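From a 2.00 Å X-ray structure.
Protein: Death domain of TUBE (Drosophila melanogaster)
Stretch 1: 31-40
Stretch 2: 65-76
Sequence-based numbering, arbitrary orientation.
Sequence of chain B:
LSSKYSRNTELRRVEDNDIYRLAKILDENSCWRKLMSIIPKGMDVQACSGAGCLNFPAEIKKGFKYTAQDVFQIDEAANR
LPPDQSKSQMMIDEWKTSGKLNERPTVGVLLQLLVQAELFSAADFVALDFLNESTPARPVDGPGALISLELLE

Stretch 1, residues 31-40: CWRKLMSIIP
Stretch 2 65-76: KYTAQDVFQIDE

What holds the two stretches together most strongly? At one end of the contact, a salt bridge joins Arg33 to Asp75: Arg33 NH2 donates to Asp75 OD1 at 2.8 Å with a nearly straight N-H...O angle of 169°, and a weak second bond runs from Arg33 NE to Asp75 OD2 at 3.3 Å. The carboxylate lies near the guanidinium plane, at its edge, where the N-H groups point. Both residues send CA-to-CB sideways, and their ends come nearer: Arg33 is extended (chi1 m, chi2 and chi3 t, chi4 119°), while Asp75 has chi1 m and chi2 -67°. At the other end, Lys65 N donates to Ile39 O at 2.9 Å and 169°, a main-chain bond that places the two loop segments side by side.

How does solvent extend this backbone link? Water 1 can donate to Met36 O at 2.8 Å and to Ile39 O at 2.7 Å and accepts from Tyr66 N at 2.9 Å, so it ties the carbonyls of Met36 and Ile39 to the backbone just before the second helix. With acceptors elsewhere in the structure counted, more lie in reach than the water has protons, so the two donated bonds need not both form at once. Water 2 donates to Ser37 O at 2.8 Å and to Tyr66 O at 2.6 Å, a second bridge between the stretches.

How are the backbones arranged? The first stretch is helical through Trp32 to Met36, and Ile39 (-64/112) and Pro40 (-63/148) are extended; Tyr66 (-109/159) and Thr67 (-116/177) likewise lead into helix 68-76. The helix axes cross at 145°, roughly antiparallel, and approach to 9.8 Å. CA atoms pair Arg33 with Val71 at 6.7 Å, Ser37 with Tyr66 at 6.2 Å and Pro40 with Lys65 at 5.5 Å. Thr67 (chi1 p) caps the second helix, its OG1 accepting from Gln69 N at 3.2 Å, while Asp70 OD2 accepts from Thr67 N at 2.9 Å.

Which side chains fill the space between? Val71 (chi1 t) is a knob among Trp32, Arg33, Met36 and Ser37, its CG1 3.6 Å from Trp32 CZ3 and its CG2 3.9 Å from Met36 SD. Trp32 (chi1 p, chi2 -89°) points toward the second stretch; Ile74 (chi1 and chi2 m) lays CG2 over one face of its six-membered ring, 3.8 Å from Trp32 CH2, in a CH-pi contact. Met36, all t, reaches out fully extended, and its CE sits over the face of the Tyr66 ring, 3.7 Å from Tyr66 CG, so a polarised methyl meets the pi cloud. Tyr66 (chi1 m, chi2 -72°) receives Ile39 (chi1 m, chi2 t) at its ring edge, with Ile39 CD1 3.9 Å from Tyr66 CE2. The two stretches together bury 588 Å², counting both sides.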

ATOM      1  N   CYS B  31      -7.264   1.869   1.909  1.00 32.87           N
ATOM      2  CA  CYS B  31      -6.515   2.531   0.844  1.00 33.55           C
ATOM      3  C   CYS B  31      -7.302   2.836  -0.425  1.00 32.28           C
ATOM      4  O   CYS B  31      -6.902   3.698  -1.206  1.00 31.50           O
ATOM      5  CB  CYS B  31      -5.248   1.746   0.502  1.00 36.43           C
ATOM      6  SG  CYS B  31      -3.951   1.907   1.746  1.00 37.35           S
ATOM      7  N   TRP B  32      -8.427   2.149  -0.621  1.00 31.53           N
ATOM      8  CA  TRP B  32      -9.256   2.392  -1.800  1.00 31.77           C
ATOM      9  C   TRP B  32      -9.711   3.850  -1.817  1.00 32.01           C
ATOM     10  O   TRP B  32      -9.863   4.448  -2.885  1.00 28.65           O
ATOM     11  CB  TRP B  32     -10.468   1.453  -1.831  1.00 29.03           C
ATOM     12  CG  TRP B  32     -11.388   1.585  -0.658  1.00 31.02           C
ATOM     13  CD1 TRP B  32     -11.304   0.918   0.526  1.00 29.59           C
ATOM     14  CD2 TRP B  32     -12.543   2.429  -0.562  1.00 30.23           C
ATOM     15  NE1 TRP B  32     -12.333   1.289   1.353  1.00 30.68           N
ATOM     16  CE2 TRP B  32     -13.111   2.213   0.710  1.00 30.28           C
ATOM     17  CE3 TRP B  32     -13.154   3.345  -1.430  1.00 32.21           C
ATOM     18  CZ2 TRP B  32     -14.267   2.877   1.143  1.00 34.19           C
ATOM     19  CZ3 TRP B  32     -14.305   4.007  -1.001  1.00 35.05           C
ATOM     20  CH2 TRP B  32     -14.848   3.767   0.276  1.00 33.81           C
ATOM     21  N   ARG B  33      -9.906   4.422  -0.627  1.00 31.59           N
ATOM     22  CA  ARG B  33     -10.323   5.818  -0.513  1.00 34.48           C
ATOM     23  C   ARG B  33      -9.256   6.751  -1.071  1.00 33.54           C
ATOM     24  O   ARG B  33      -9.566   7.718  -1.768  1.00 34.59           O
ATOM     25  CB  ARG B  33     -10.624   6.195   0.944  1.00 35.80           C
ATOM     26  CG  ARG B  33     -11.775   5.435   1.560  1.00 36.97           C
ATOM     27  CD  ARG B  33     -12.264   6.101   2.839  1.00 42.41           C
ATOM     28  NE  ARG B  33     -13.232   5.258   3.532  1.00 44.65           N
ATOM     29  CZ  ARG B  33     -13.064   4.782   4.763  1.00 45.76           C
ATOM     30  NH1 ARG B  33     -11.968   5.078   5.452  1.00 45.26           N
ATOM     31  NH2 ARG B  33     -13.965   3.958   5.283  1.00 45.81           N
ATOM     32  N   LYS B  34      -7.994   6.447  -0.778  1.00 34.09           N
ATOM     33  CA  LYS B  34      -6.884   7.265  -1.251  1.00 31.39           C
ATOM     34  C   LYS B  34      -6.791   7.243  -2.774  1.00 31.58           C
ATOM     35  O   LYS B  34      -6.564   8.277  -3.404  1.00 33.30           O
ATOM     36  CB  LYS B  34      -5.572   6.791  -0.631  1.00 31.22           C
ATOM     37  CG  LYS B  34      -5.576   6.799   0.890  1.00 34.67           C
ATOM     38  CD  LYS B  34      -4.239   6.333   1.438  1.00 34.27           C
ATOM     39  CE  LYS B  34      -4.276   6.228   2.945  1.00 36.50           C
ATOM     40  NZ  LYS B  34      -2.932   5.938   3.506  1.00 37.66           N
ATOM     41  N   LEU B  35      -6.953   6.062  -3.364  1.00 31.50           N
ATOM     42  CA  LEU B  35      -6.905   5.929  -4.818  1.00 29.89           C
ATOM     43  C   LEU B  35      -8.093   6.652  -5.458  1.00 28.94           C
ATOM     44  O   LEU B  35      -7.918   7.467  -6.364  1.00 29.40           O
ATOM     45  CB  LEU B  35      -6.922   4.449  -5.227  1.00 28.23           C
ATOM     46  CG  LEU B  35      -7.160   4.110  -6.708  1.00 28.08           C
ATOM     47  CD1 LEU B  35      -6.055   4.680  -7.587  1.00 24.66           C
ATOM     48  CD2 LEU B  35      -7.248   2.601  -6.878  1.00 26.57           C
ATOM     49  N   MET B  36      -9.291   6.371  -4.953  1.00 28.95           N
ATOM     50  CA  MET B  36     -10.513   6.960  -5.496  1.00 30.47           C
ATOM     51  C   MET B  36     -10.504   8.478  -5.491  1.00 33.41           C
ATOM     52  O   MET B  36     -10.949   9.109  -6.452  1.00 33.43           O
ATOM     53  CB  MET B  36     -11.740   6.449  -4.741  1.00 32.01           C
ATOM     54  CG  MET B  36     -13.071   6.860  -5.361  1.00 33.69           C
ATOM     55  SD  MET B  36     -14.464   5.998  -4.628  1.00 39.39           S
ATOM     56  CE  MET B  36     -15.827   6.695  -5.586  1.00 40.74           C
ATOM     57  N   SER B  37      -9.939   9.049  -4.432  1.00 33.68           N
ATOM     58  CA  SER B  37      -9.866  10.495  -4.259  1.00 35.85           C
ATOM     59  C   SER B  37      -8.952  11.224  -5.229  1.00 33.96           C
ATOM     60  O   SER B  37      -9.151  12.409  -5.484  1.00 34.92           O
ATOM     61  CB  SER B  37      -9.447  10.828  -2.825  1.00 36.42           C
ATOM     62  OG  SER B  37     -10.452  10.432  -1.907  1.00 41.92           O
ATOM     63  N   ILE B  38      -7.942  10.534  -5.755  1.00 32.47           N
ATOM     64  CA  ILE B  38      -7.009  11.178  -6.671  1.00 31.23           C
ATOM     65  C   ILE B  38      -7.195  10.879  -8.156  1.00 30.37           C
ATOM     66  O   ILE B  38      -6.420  11.360  -8.978  1.00 29.49           O
ATOM     67  CB  ILE B  38      -5.539  10.919  -6.277  1.00 32.93           C
ATOM     68  CG1 ILE B  38      -5.168   9.451  -6.494  1.00 33.09           C
ATOM     69  CG2 ILE B  38      -5.317  11.322  -4.813  1.00 35.46           C
ATOM     70  CD1 ILE B  38      -3.668   9.219  -6.632  1.00 32.17           C
ATOM     71  N   ILE B  39      -8.225  10.108  -8.502  1.00 33.04           N
ATOM     72  CA  ILE B  39      -8.488   9.780  -9.907  1.00 34.09           C
ATOM     73  C   ILE B  39      -8.814  11.072 -10.650  1.00 36.20           C
ATOM     74  O   ILE B  39      -9.835  11.702 -10.385  1.00 37.81           O
ATOM     75  CB  ILE B  39      -9.661   8.790 -10.042  1.00 32.84           C
ATOM     76  CG1 ILE B  39      -9.256   7.420  -9.492  1.00 33.69           C
ATOM     77  CG2 ILE B  39     -10.105   8.679 -11.496  1.00 33.13           C
ATOM     78  CD1 ILE B  39     -10.420   6.475  -9.276  1.00 34.10           C
ATOM     79  N   PRO B  40      -7.926  11.499 -11.565  1.00 37.66           N
ATOM     80  CA  PRO B  40      -8.118  12.726 -12.343  1.00 39.80           C
ATOM     81  C   PRO B  40      -9.345  12.636 -13.239  1.00 42.04           C
ATOM     82  O   PRO B  40      -9.719  11.557 -13.707  1.00 41.58           O
ATOM     83  CB  PRO B  40      -6.835  12.808 -13.177  1.00 40.85           C
ATOM     84  CG  PRO B  40      -5.831  12.035 -12.357  1.00 39.14           C
ATOM     85  CD  PRO B  40      -6.650  10.859 -11.925  1.00 38.91           C
ATOM     86  N   LYS B  65     -12.268  13.224 -10.633  1.00 46.74           N
ATOM     87  CA  LYS B  65     -13.485  12.535 -11.051  1.00 49.02           C
ATOM     88  C   LYS B  65     -14.515  12.383  -9.938  1.00 49.21           C
ATOM     89  O   LYS B  65     -15.694  12.705 -10.119  1.00 50.15           O
ATOM     90  CB  LYS B  65     -13.150  11.156 -11.627  1.00 49.68           C
ATOM     91  CG  LYS B  65     -14.380  10.344 -11.999  1.00 53.81           C
ATOM     92  CD  LYS B  65     -14.198   9.590 -13.304  1.00 54.74           C
ATOM     93  CE  LYS B  65     -15.548   9.102 -13.818  1.00 58.38           C
ATOM     94  NZ  LYS B  65     -15.482   8.583 -15.212  1.00 61.36           N
ATOM     95  N   TYR B  66     -14.067  11.883  -8.793  1.00 49.51           N
ATOM     96  CA  TYR B  66     -14.941  11.665  -7.652  1.00 49.37           C
ATOM     97  C   TYR B  66     -14.676  12.655  -6.522  1.00 51.47           C
ATOM     98  O   TYR B  66     -13.610  13.265  -6.450  1.00 50.92           O
ATOM     99  CB  TYR B  66     -14.762  10.241  -7.130  1.00 46.83           C
ATOM    100  CG  TYR B  66     -15.012   9.158  -8.154  1.00 46.28           C
ATOM    101  CD1 TYR B  66     -16.304   8.875  -8.598  1.00 45.91           C
ATOM    102  CD2 TYR B  66     -13.960   8.396  -8.663  1.00 44.20           C
ATOM    103  CE1 TYR B  66     -16.544   7.859  -9.521  1.00 45.27           C
ATOM    104  CE2 TYR B  66     -14.190   7.378  -9.587  1.00 43.86           C
ATOM    105  CZ  TYR B  66     -15.484   7.114 -10.010  1.00 44.74           C
ATOM    106  OH  TYR B  66     -15.721   6.110 -10.919  1.00 44.55           O
ATOM    107  N   THR B  67     -15.670  12.828  -5.654  1.00 54.84           N
ATOM    108  CA  THR B  67     -15.550  13.720  -4.504  1.00 58.24           C
ATOM    109  C   THR B  67     -15.650  12.881  -3.237  1.00 60.56           C
ATOM    110  O   THR B  67     -15.896  11.673  -3.301  1.00 62.00           O
ATOM    111  CB  THR B  67     -16.685  14.761  -4.467  1.00 57.03           C
ATOM    112  OG1 THR B  67     -17.944  14.087  -4.355  1.00 56.87           O
ATOM    113  CG2 THR B  67     -16.677  15.614  -5.721  1.00 57.48           C
ATOM    114  N   ALA B  68     -15.506  13.527  -2.083  1.00 63.35           N
ATOM    115  CA  ALA B  68     -15.600  12.829  -0.805  1.00 64.55           C
ATOM    116  C   ALA B  68     -16.995  12.229  -0.634  1.00 65.15           C
ATOM    117  O   ALA B  68     -17.194  11.310   0.166  1.00 65.96           O
ATOM    118  CB  ALA B  68     -15.284  13.783   0.339  1.00 65.70           C
ATOM    119  N   GLN B  69     -17.946  12.733  -1.419  1.00 65.36           N
ATOM    120  CA  GLN B  69     -19.329  12.274  -1.377  1.00 65.47           C
ATOM    121  C   GLN B  69     -19.519  10.970  -2.144  1.00 65.44           C
ATOM    122  O   GLN B  69     -20.291  10.102  -1.726  1.00 64.64           O
ATOM    123  CB  GLN B  69     -20.263  13.354  -1.935  1.00 68.23           C
ATOM    124  CG  GLN B  69     -20.103  14.716  -1.261  1.00 70.12           C
ATOM    125  CD  GLN B  69     -21.234  15.677  -1.585  1.00 71.48           C
ATOM    126  OE1 GLN B  69     -21.748  15.703  -2.706  1.00 72.72           O
ATOM    127  NE2 GLN B  69     -21.634  16.472  -0.596  1.00 69.74           N
ATOM    128  N   ASP B  70     -18.831  10.839  -3.277  1.00 65.61           N
ATOM    129  CA  ASP B  70     -18.919   9.626  -4.086  1.00 64.56           C
ATOM    130  C   ASP B  70     -18.282   8.472  -3.319  1.00 62.66           C
ATOM    131  O   ASP B  70     -18.691   7.317  -3.456  1.00 61.42           O
ATOM    132  CB  ASP B  70     -18.217   9.816  -5.433  1.00 66.45           C
ATOM    133  CG  ASP B  70     -18.880  10.876  -6.291  1.00 67.81           C
ATOM    134  OD1 ASP B  70     -19.983  10.610  -6.818  1.00 68.57           O
ATOM    135  OD2 ASP B  70     -18.298  11.973  -6.436  1.00 67.72           O
ATOM    136  N   VAL B  71     -17.292   8.808  -2.497  1.00 61.05           N
ATOM    137  CA  VAL B  71     -16.592   7.828  -1.674  1.00 61.32           C
ATOM    138  C   VAL B  71     -17.533   7.270  -0.600  1.00 61.78           C
ATOM    139  O   VAL B  71     -17.493   6.077  -0.294  1.00 62.00           O
ATOM    140  CB  VAL B  71     -15.345   8.459  -1.010  1.00 61.03           C
ATOM    141  CG1 VAL B  71     -14.637   7.446  -0.127  1.00 62.24           C
ATOM    142  CG2 VAL B  71     -14.387   8.979  -2.078  1.00 60.58           C
ATOM    143  N   PHE B  72     -18.406   8.127  -0.070  1.00 61.88           N
ATOM    144  CA  PHE B  72     -19.365   7.734   0.962  1.00 61.23           C
ATOM    145  C   PHE B  72     -20.363   6.678   0.497  1.00 60.53           C
ATOM    146  O   PHE B  72     -20.683   5.758   1.249  1.00 60.16           O
ATOM    147  CB  PHE B  72     -20.122   8.960   1.490  1.00 64.30           C
ATOM    148  CG  PHE B  72     -21.259   8.620   2.432  1.00 65.43           C
ATOM    149  CD1 PHE B  72     -21.011   8.330   3.772  1.00 66.07           C
ATOM    150  CD2 PHE B  72     -22.577   8.591   1.974  1.00 65.92           C
ATOM    151  CE1 PHE B  72     -22.059   8.014   4.641  1.00 66.77           C
ATOM    152  CE2 PHE B  72     -23.631   8.277   2.836  1.00 66.44           C
ATOM    153  CZ  PHE B  72     -23.371   7.988   4.170  1.00 66.46           C
ATOM    154  N   GLN B  73     -20.876   6.827  -0.723  1.00 58.89           N
ATOM    155  CA  GLN B  73     -21.847   5.878  -1.265  1.00 59.02           C
ATOM    156  C   GLN B  73     -21.328   4.449  -1.191  1.00 57.86           C
ATOM    157  O   GLN B  73     -22.101   3.512  -0.974  1.00 57.85           O
ATOM    158  CB  GLN B  73     -22.207   6.227  -2.708  1.00 61.36           C
ATOM    159  CG  GLN B  73     -22.845   7.594  -2.870  1.00 64.49           C
ATOM    160  CD  GLN B  73     -23.326   7.850  -4.285  1.00 66.79           C
ATOM    161  OE1 GLN B  73     -24.456   8.291  -4.493  1.00 68.59           O
ATOM    162  NE2 GLN B  73     -22.472   7.572  -5.266  1.00 67.63           N
ATOM    163  N   ILE B  74     -20.017   4.294  -1.368  1.00 57.02           N
ATOM    164  CA  ILE B  74     -19.376   2.984  -1.296  1.00 54.78           C
ATOM    165  C   ILE B  74     -19.406   2.532   0.165  1.00 53.26           C
ATOM    166  O   ILE B  74     -19.788   1.400   0.463  1.00 53.34           O
ATOM    167  CB  ILE B  74     -17.901   3.035  -1.795  1.00 54.27           C
ATOM    168  CG1 ILE B  74     -17.836   3.522  -3.247  1.00 53.51           C
ATOM    169  CG2 ILE B  74     -17.258   1.657  -1.677  1.00 53.70           C
ATOM    170  CD1 ILE B  74     -18.488   2.583  -4.249  1.00 53.95           C
ATOM    171  N   ASP B  75     -19.003   3.422   1.071  1.00 52.46           N
ATOM    172  CA  ASP B  75     -19.006   3.112   2.500  1.00 54.93           C
ATOM    173  C   ASP B  75     -20.419   2.748   2.960  1.00 55.89           C
ATOM    174  O   ASP B  75     -20.630   1.699   3.570  1.00 55.44           O
ATOM    175  CB  ASP B  75     -18.493   4.301   3.320  1.00 52.73           C
ATOM    176  CG  ASP B  75     -16.977   4.425   3.293  1.00 53.14           C
ATOM    177  OD1 ASP B  75     -16.295   3.535   3.846  1.00 48.35           O
ATOM    178  OD2 ASP B  75     -16.469   5.420   2.732  1.00 52.29           O
ATOM    179  N   GLU B  76     -21.379   3.605   2.619  1.00 57.50           N
ATOM    180  CA  GLU B  76     -22.785   3.415   2.976  1.00 58.84           C
ATOM    181  C   GLU B  76     -23.315   2.044   2.572  1.00 58.58           C
ATOM    182  O   GLU B  76     -23.725   1.255   3.426  1.00 57.58           O
ATOM    183  CB  GLU B  76     -23.647   4.496   2.317  1.00 60.92           C
ATOM    184  CG  GLU B  76     -25.148   4.315   2.534  1.00 64.56           C
ATOM    185  CD  GLU B  76     -25.985   5.096   1.539  1.00 67.22           C
ATOM    186  OE1 GLU B  76     -26.085   4.659   0.371  1.00 67.95           O
ATOM    187  OE2 GLU B  76     -26.543   6.146   1.921  1.00 68.98           O
TER
HETATM  188  O   HOH W   1     -11.301  11.412  -8.090  1.00 35.77           O
HETATM  189  O   HOH W   2     -11.573  13.706  -4.877  1.00 42.83           O